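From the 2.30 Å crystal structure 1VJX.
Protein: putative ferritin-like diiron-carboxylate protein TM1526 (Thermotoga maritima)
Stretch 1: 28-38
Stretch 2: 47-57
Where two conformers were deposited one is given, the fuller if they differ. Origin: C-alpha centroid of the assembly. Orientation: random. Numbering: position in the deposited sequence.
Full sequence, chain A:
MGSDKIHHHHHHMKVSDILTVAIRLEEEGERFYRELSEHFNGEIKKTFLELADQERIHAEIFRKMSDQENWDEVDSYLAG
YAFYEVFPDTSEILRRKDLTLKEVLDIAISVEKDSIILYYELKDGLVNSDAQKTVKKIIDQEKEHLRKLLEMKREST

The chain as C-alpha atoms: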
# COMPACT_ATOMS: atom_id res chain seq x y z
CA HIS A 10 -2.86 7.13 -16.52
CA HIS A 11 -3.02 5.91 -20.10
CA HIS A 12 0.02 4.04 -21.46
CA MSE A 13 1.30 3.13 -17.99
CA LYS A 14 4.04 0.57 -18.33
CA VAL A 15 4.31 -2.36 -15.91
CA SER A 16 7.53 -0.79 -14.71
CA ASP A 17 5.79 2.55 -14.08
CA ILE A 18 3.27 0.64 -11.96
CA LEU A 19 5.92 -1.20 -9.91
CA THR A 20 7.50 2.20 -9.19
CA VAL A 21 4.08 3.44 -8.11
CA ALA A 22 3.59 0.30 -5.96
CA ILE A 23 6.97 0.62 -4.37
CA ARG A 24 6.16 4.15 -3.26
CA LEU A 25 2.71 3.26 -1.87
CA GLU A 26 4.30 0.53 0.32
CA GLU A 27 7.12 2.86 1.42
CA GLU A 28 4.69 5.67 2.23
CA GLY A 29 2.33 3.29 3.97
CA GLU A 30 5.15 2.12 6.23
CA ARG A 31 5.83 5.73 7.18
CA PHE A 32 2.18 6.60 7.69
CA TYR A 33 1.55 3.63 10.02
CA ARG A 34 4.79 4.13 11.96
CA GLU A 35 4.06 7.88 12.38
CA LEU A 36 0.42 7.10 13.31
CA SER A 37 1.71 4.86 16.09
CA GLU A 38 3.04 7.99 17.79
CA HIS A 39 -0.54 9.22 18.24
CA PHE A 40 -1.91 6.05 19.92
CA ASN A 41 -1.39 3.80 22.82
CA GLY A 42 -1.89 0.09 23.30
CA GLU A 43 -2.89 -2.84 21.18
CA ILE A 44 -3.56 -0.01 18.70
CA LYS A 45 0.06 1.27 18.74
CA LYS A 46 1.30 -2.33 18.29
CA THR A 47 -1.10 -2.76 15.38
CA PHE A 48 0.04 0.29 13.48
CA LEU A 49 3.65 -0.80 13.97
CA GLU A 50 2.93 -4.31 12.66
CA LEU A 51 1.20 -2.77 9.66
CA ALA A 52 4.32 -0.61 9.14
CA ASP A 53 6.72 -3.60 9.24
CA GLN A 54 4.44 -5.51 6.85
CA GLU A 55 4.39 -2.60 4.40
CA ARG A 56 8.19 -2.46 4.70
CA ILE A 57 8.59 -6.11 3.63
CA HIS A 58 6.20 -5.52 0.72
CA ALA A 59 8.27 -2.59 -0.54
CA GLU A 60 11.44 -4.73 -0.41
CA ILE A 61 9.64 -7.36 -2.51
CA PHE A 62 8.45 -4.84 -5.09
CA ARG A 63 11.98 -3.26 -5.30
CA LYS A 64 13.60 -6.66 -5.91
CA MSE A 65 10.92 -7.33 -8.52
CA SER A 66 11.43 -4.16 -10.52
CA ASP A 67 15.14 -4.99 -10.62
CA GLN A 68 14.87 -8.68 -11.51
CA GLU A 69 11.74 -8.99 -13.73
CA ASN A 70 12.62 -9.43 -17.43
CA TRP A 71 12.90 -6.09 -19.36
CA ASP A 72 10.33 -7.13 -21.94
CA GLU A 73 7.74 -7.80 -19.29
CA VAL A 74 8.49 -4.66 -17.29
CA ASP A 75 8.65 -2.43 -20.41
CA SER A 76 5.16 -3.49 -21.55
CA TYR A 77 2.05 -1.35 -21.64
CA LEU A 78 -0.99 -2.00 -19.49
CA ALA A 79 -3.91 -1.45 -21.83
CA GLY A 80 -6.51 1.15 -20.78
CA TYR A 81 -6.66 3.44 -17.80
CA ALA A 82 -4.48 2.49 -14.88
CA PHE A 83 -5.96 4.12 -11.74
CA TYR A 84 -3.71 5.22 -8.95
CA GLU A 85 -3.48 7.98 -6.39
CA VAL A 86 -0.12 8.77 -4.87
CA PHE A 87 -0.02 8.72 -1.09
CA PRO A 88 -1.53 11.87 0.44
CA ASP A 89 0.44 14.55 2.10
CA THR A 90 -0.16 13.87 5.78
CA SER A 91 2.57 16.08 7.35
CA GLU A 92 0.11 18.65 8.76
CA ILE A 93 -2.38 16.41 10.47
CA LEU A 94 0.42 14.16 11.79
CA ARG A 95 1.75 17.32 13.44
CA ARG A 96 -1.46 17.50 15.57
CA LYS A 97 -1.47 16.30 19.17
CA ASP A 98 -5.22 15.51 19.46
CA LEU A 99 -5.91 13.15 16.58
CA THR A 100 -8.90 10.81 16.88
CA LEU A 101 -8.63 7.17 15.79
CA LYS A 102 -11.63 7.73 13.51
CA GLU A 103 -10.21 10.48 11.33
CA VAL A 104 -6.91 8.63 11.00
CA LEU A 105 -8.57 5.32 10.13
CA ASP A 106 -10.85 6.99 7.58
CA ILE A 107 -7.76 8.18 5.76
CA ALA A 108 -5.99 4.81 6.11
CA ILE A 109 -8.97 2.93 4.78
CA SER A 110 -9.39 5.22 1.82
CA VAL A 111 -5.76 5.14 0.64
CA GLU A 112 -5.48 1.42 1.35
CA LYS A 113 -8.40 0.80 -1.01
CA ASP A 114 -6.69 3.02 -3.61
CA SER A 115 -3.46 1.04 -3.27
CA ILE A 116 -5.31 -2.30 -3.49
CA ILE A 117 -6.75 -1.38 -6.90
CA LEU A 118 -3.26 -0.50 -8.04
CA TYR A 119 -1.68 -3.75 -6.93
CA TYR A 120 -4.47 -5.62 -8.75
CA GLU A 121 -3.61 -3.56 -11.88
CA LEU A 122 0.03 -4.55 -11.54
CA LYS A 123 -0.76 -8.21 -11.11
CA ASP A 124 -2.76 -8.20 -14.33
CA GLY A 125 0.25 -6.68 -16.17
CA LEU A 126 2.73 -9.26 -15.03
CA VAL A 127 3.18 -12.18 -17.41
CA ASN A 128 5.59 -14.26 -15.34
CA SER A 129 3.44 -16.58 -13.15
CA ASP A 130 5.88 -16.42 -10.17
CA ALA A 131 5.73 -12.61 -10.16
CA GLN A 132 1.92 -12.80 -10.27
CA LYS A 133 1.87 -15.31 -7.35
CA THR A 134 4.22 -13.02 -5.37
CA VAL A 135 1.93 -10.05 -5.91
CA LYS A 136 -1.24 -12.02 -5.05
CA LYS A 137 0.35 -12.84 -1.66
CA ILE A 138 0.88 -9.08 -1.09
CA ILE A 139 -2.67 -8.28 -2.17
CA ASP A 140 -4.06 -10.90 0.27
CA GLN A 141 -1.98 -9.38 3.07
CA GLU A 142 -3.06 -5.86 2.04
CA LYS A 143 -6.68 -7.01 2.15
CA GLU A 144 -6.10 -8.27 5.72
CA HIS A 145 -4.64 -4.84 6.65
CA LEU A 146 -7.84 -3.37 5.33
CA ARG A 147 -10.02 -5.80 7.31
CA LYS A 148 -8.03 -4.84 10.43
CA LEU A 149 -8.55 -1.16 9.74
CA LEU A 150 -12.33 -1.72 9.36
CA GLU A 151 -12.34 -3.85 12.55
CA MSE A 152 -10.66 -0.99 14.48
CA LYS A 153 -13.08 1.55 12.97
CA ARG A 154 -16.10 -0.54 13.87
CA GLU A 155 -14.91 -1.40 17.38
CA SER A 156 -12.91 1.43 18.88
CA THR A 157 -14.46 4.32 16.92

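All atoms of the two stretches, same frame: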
# COMPACT_ATOMS: atom_id res chain seq x y z
N GLU A 28 5.40 4.58 1.58
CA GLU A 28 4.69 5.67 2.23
C GLU A 28 3.74 5.14 3.28
O GLU A 28 3.60 5.76 4.32
CB GLU A 28 3.97 6.57 1.19
CG GLU A 28 4.95 7.45 0.41
CD GLU A 28 5.63 8.48 1.32
OE1 GLU A 28 4.89 9.24 2.00
OE2 GLU A 28 6.91 8.53 1.36
N GLY A 29 3.17 3.98 3.02
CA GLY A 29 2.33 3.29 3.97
C GLY A 29 3.05 2.90 5.24
O GLY A 29 2.48 3.03 6.36
N GLU A 30 4.28 2.43 5.09
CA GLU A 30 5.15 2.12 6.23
C GLU A 30 5.29 3.35 7.12
O GLU A 30 5.12 3.27 8.33
CB GLU A 30 6.55 1.63 5.76
CG GLU A 30 7.63 1.67 6.86
CD GLU A 30 9.00 1.13 6.43
OE1 GLU A 30 9.24 0.98 5.23
OE2 GLU A 30 9.84 0.84 7.29
N ARG A 31 5.63 4.48 6.49
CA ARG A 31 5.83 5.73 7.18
C ARG A 31 4.60 6.25 7.89
O ARG A 31 4.66 6.71 9.02
CB ARG A 31 6.27 6.81 6.20
CG ARG A 31 7.73 7.04 6.19
CD ARG A 31 8.13 8.26 5.40
NE ARG A 31 7.60 9.47 6.05
CZ ARG A 31 6.70 10.32 5.52
NH1 ARG A 31 6.22 10.15 4.29
NH2 ARG A 31 6.31 11.38 6.25
N PHE A 32 3.50 6.26 7.16
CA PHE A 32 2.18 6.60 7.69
C PHE A 32 1.92 5.81 8.98
O PHE A 32 1.78 6.40 10.05
CB PHE A 32 1.15 6.30 6.62
CG PHE A 32 -0.25 6.74 6.96
CD1 PHE A 32 -0.55 8.07 7.20
CD2 PHE A 32 -1.29 5.81 6.94
CE1 PHE A 32 -1.86 8.46 7.48
CE2 PHE A 32 -2.59 6.20 7.21
CZ PHE A 32 -2.88 7.51 7.48
N TYR A 33 1.94 4.48 8.89
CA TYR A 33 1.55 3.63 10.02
C TYR A 33 2.51 3.78 11.21
O TYR A 33 2.07 3.76 12.38
CB TYR A 33 1.38 2.16 9.60
CG TYR A 33 0.24 1.89 8.63
CD1 TYR A 33 -1.05 2.37 8.87
CD2 TYR A 33 0.44 1.12 7.48
CE1 TYR A 33 -2.09 2.12 7.99
CE2 TYR A 33 -0.59 0.85 6.60
CZ TYR A 33 -1.85 1.35 6.84
OH TYR A 33 -2.89 1.08 5.96
N ARG A 34 3.79 3.96 10.92
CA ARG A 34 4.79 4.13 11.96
C ARG A 34 4.60 5.49 12.65
O ARG A 34 4.62 5.57 13.88
CB ARG A 34 6.21 3.95 11.39
CG ARG A 34 7.20 3.41 12.40
CD ARG A 34 8.62 3.26 11.89
NE ARG A 34 8.82 2.12 10.99
CZ ARG A 34 8.90 0.85 11.39
NH1 ARG A 34 8.74 0.53 12.67
NH2 ARG A 34 9.12 -0.10 10.49
N GLU A 35 4.40 6.55 11.86
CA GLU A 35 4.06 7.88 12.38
C GLU A 35 2.71 7.90 13.12
O GLU A 35 2.58 8.57 14.15
CB GLU A 35 4.06 8.93 11.25
CG GLU A 35 5.47 9.33 10.78
CD GLU A 35 5.50 10.18 9.49
OE1 GLU A 35 4.98 9.75 8.43
OE2 GLU A 35 6.07 11.28 9.53
N LEU A 36 1.71 7.18 12.62
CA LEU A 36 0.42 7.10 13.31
C LEU A 36 0.57 6.50 14.70
O LEU A 36 -0.16 6.88 15.64
CB LEU A 36 -0.60 6.27 12.53
CG LEU A 36 -1.32 6.83 11.30
CD1 LEU A 36 -2.33 5.79 10.86
CD2 LEU A 36 -2.01 8.15 11.58
N SER A 37 1.50 5.55 14.83
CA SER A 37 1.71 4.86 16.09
C SER A 37 2.18 5.80 17.19
O SER A 37 2.16 5.46 18.37
CB SER A 37 2.70 3.72 15.90
OG SER A 37 4.03 4.19 15.88
N GLU A 38 2.64 6.99 16.82
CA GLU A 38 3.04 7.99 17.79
C GLU A 38 1.85 8.69 18.38
O GLU A 38 2.02 9.41 19.32
CB GLU A 38 3.92 9.06 17.13
CG GLU A 38 5.35 8.65 16.83
CD GLU A 38 5.98 9.49 15.71
OE1 GLU A 38 5.27 10.33 15.07
OE2 GLU A 38 7.18 9.28 15.43
N THR A 47 -0.50 -2.44 16.66
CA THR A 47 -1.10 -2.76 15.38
C THR A 47 -0.46 -1.92 14.29
O THR A 47 0.06 -2.44 13.32
CB THR A 47 -2.65 -2.57 15.43
OG1 THR A 47 -3.25 -3.79 15.90
CG2 THR A 47 -3.25 -2.41 14.03
N PHE A 48 -0.49 -0.61 14.47
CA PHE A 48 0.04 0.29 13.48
C PHE A 48 1.50 -0.04 13.18
O PHE A 48 1.94 0.11 12.07
CB PHE A 48 -0.09 1.75 13.95
CG PHE A 48 -1.46 2.30 13.86
CD1 PHE A 48 -2.23 2.11 12.72
CD2 PHE A 48 -2.00 3.02 14.90
CE1 PHE A 48 -3.53 2.62 12.64
CE2 PHE A 48 -3.29 3.53 14.81
CZ PHE A 48 -4.04 3.33 13.67
N LEU A 49 2.24 -0.49 14.18
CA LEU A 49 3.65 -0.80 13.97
C LEU A 49 3.81 -2.10 13.17
O LEU A 49 4.72 -2.21 12.35
CB LEU A 49 4.42 -0.87 15.29
CG LEU A 49 4.70 0.48 15.94
CD1 LEU A 49 5.17 0.30 17.41
CD2 LEU A 49 5.74 1.29 15.14
N GLU A 50 2.94 -3.07 13.43
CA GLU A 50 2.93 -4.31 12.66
C GLU A 50 2.64 -3.99 11.21
O GLU A 50 3.35 -4.44 10.33
CB GLU A 50 1.90 -5.31 13.20
CG GLU A 50 2.50 -6.26 14.22
CD GLU A 50 1.48 -6.79 15.24
OE1 GLU A 50 0.27 -6.88 14.88
OE2 GLU A 50 1.89 -7.13 16.40
N LEU A 51 1.59 -3.19 10.99
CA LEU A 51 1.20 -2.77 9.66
C LEU A 51 2.37 -2.11 8.95
O LEU A 51 2.60 -2.40 7.79
CB LEU A 51 -0.04 -1.85 9.71
CG LEU A 51 -1.35 -2.48 10.20
CD1 LEU A 51 -2.52 -1.51 10.15
CD2 LEU A 51 -1.70 -3.67 9.36
N ALA A 52 3.12 -1.28 9.67
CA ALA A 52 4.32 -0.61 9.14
C ALA A 52 5.43 -1.59 8.72
O ALA A 52 5.99 -1.45 7.65
CB ALA A 52 4.87 0.41 10.14
N ASP A 53 5.73 -2.59 9.56
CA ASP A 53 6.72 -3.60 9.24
C ASP A 53 6.27 -4.43 8.05
O ASP A 53 7.06 -4.77 7.20
CB ASP A 53 6.95 -4.53 10.43
CG ASP A 53 8.36 -5.16 10.45
OD1 ASP A 53 9.38 -4.41 10.57
OD2 ASP A 53 8.55 -6.40 10.36
N GLN A 54 4.98 -4.76 7.99
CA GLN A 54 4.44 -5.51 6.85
C GLN A 54 4.58 -4.76 5.55
O GLN A 54 5.00 -5.34 4.53
CB GLN A 54 2.96 -5.87 7.11
CG GLN A 54 2.84 -6.94 8.19
CD GLN A 54 1.45 -7.10 8.76
OE1 GLN A 54 0.45 -6.78 8.12
NE2 GLN A 54 1.39 -7.61 9.98
N GLU A 55 4.22 -3.48 5.57
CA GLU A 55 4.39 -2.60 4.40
C GLU A 55 5.84 -2.50 3.96
O GLU A 55 6.12 -2.49 2.76
CB GLU A 55 3.90 -1.19 4.70
CG GLU A 55 2.43 -1.04 4.99
CD GLU A 55 1.54 -1.31 3.80
OE1 GLU A 55 1.18 -2.48 3.59
OE2 GLU A 55 1.18 -0.34 3.09
N ARG A 56 6.74 -2.39 4.93
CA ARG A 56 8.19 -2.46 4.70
C ARG A 56 8.58 -3.66 3.83
O ARG A 56 9.11 -3.50 2.70
CB ARG A 56 8.92 -2.54 6.04
CG ARG A 56 10.45 -2.43 5.95
CD ARG A 56 11.17 -2.69 7.28
NE ARG A 56 10.75 -3.97 7.87
CZ ARG A 56 11.26 -5.16 7.55
NH1 ARG A 56 12.24 -5.28 6.65
NH2 ARG A 56 10.80 -6.26 8.14
N ILE A 57 8.27 -4.86 4.33
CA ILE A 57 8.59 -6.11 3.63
C ILE A 57 8.06 -6.14 2.20
O ILE A 57 8.74 -6.60 1.29
CB ILE A 57 8.07 -7.31 4.45
CG1 ILE A 57 8.99 -7.54 5.65
CG2 ILE A 57 7.98 -8.60 3.61
CD1 ILE A 57 8.35 -8.44 6.71

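How closely do the two helices pack? They run nearly antiparallel, at 163° between their N-to-C directions, and their axes approach to 7.6 Å. The backbones come nearest at A52, a small residue: its CA lies 4.1 Å from the CA of E30, and its CB rests 3.4 Å from the backbone O of E30. No hydrogen bond crosses the contact, so the fit is chiefly one of shape.

Which bump fills which hollow? Y33 is the knob, seated in a hole formed by F48, L51, A52 and E55. Its CB lies 3.3 Å from the backbone O of F48 and 3.9 Å from the CB of A52, which sets the base of the side chain against the opposing helix. The ring then reaches onward: the CB of L51 covers one face, 4.1 Å from the ring centroid, while the CG of E55 sits at the edge, 3.9 Å from Y33 CD2.

What receives F48 in return? Its ring lies against L36, whose CD1 stands over one face, 3.8 Å from F48 CE1. Y33 CD1 approaches F48 CD1 obliquely at 4.0 Å, so the two aromatic residues pack together without stacking.

Why is there room for E55? G29 has no side chain, and its CA lies 3.9 Å from OE2 of E55; an ideally placed CB there would come within 2.5 Å of that oxygen, a clash.

How is the exposed margin closed? R34 lays its guanidinium over A52 CB, while its CG meets L49 CD2 at 3.8 Å. Its charge is engaged within its own helix, through a weak hydrogen bond and salt bridge from NH2 to E30 OE2 at 3.4 Å; D53 OD1, 4.3 Å from R34 NH2, is too distant for a salt bridge.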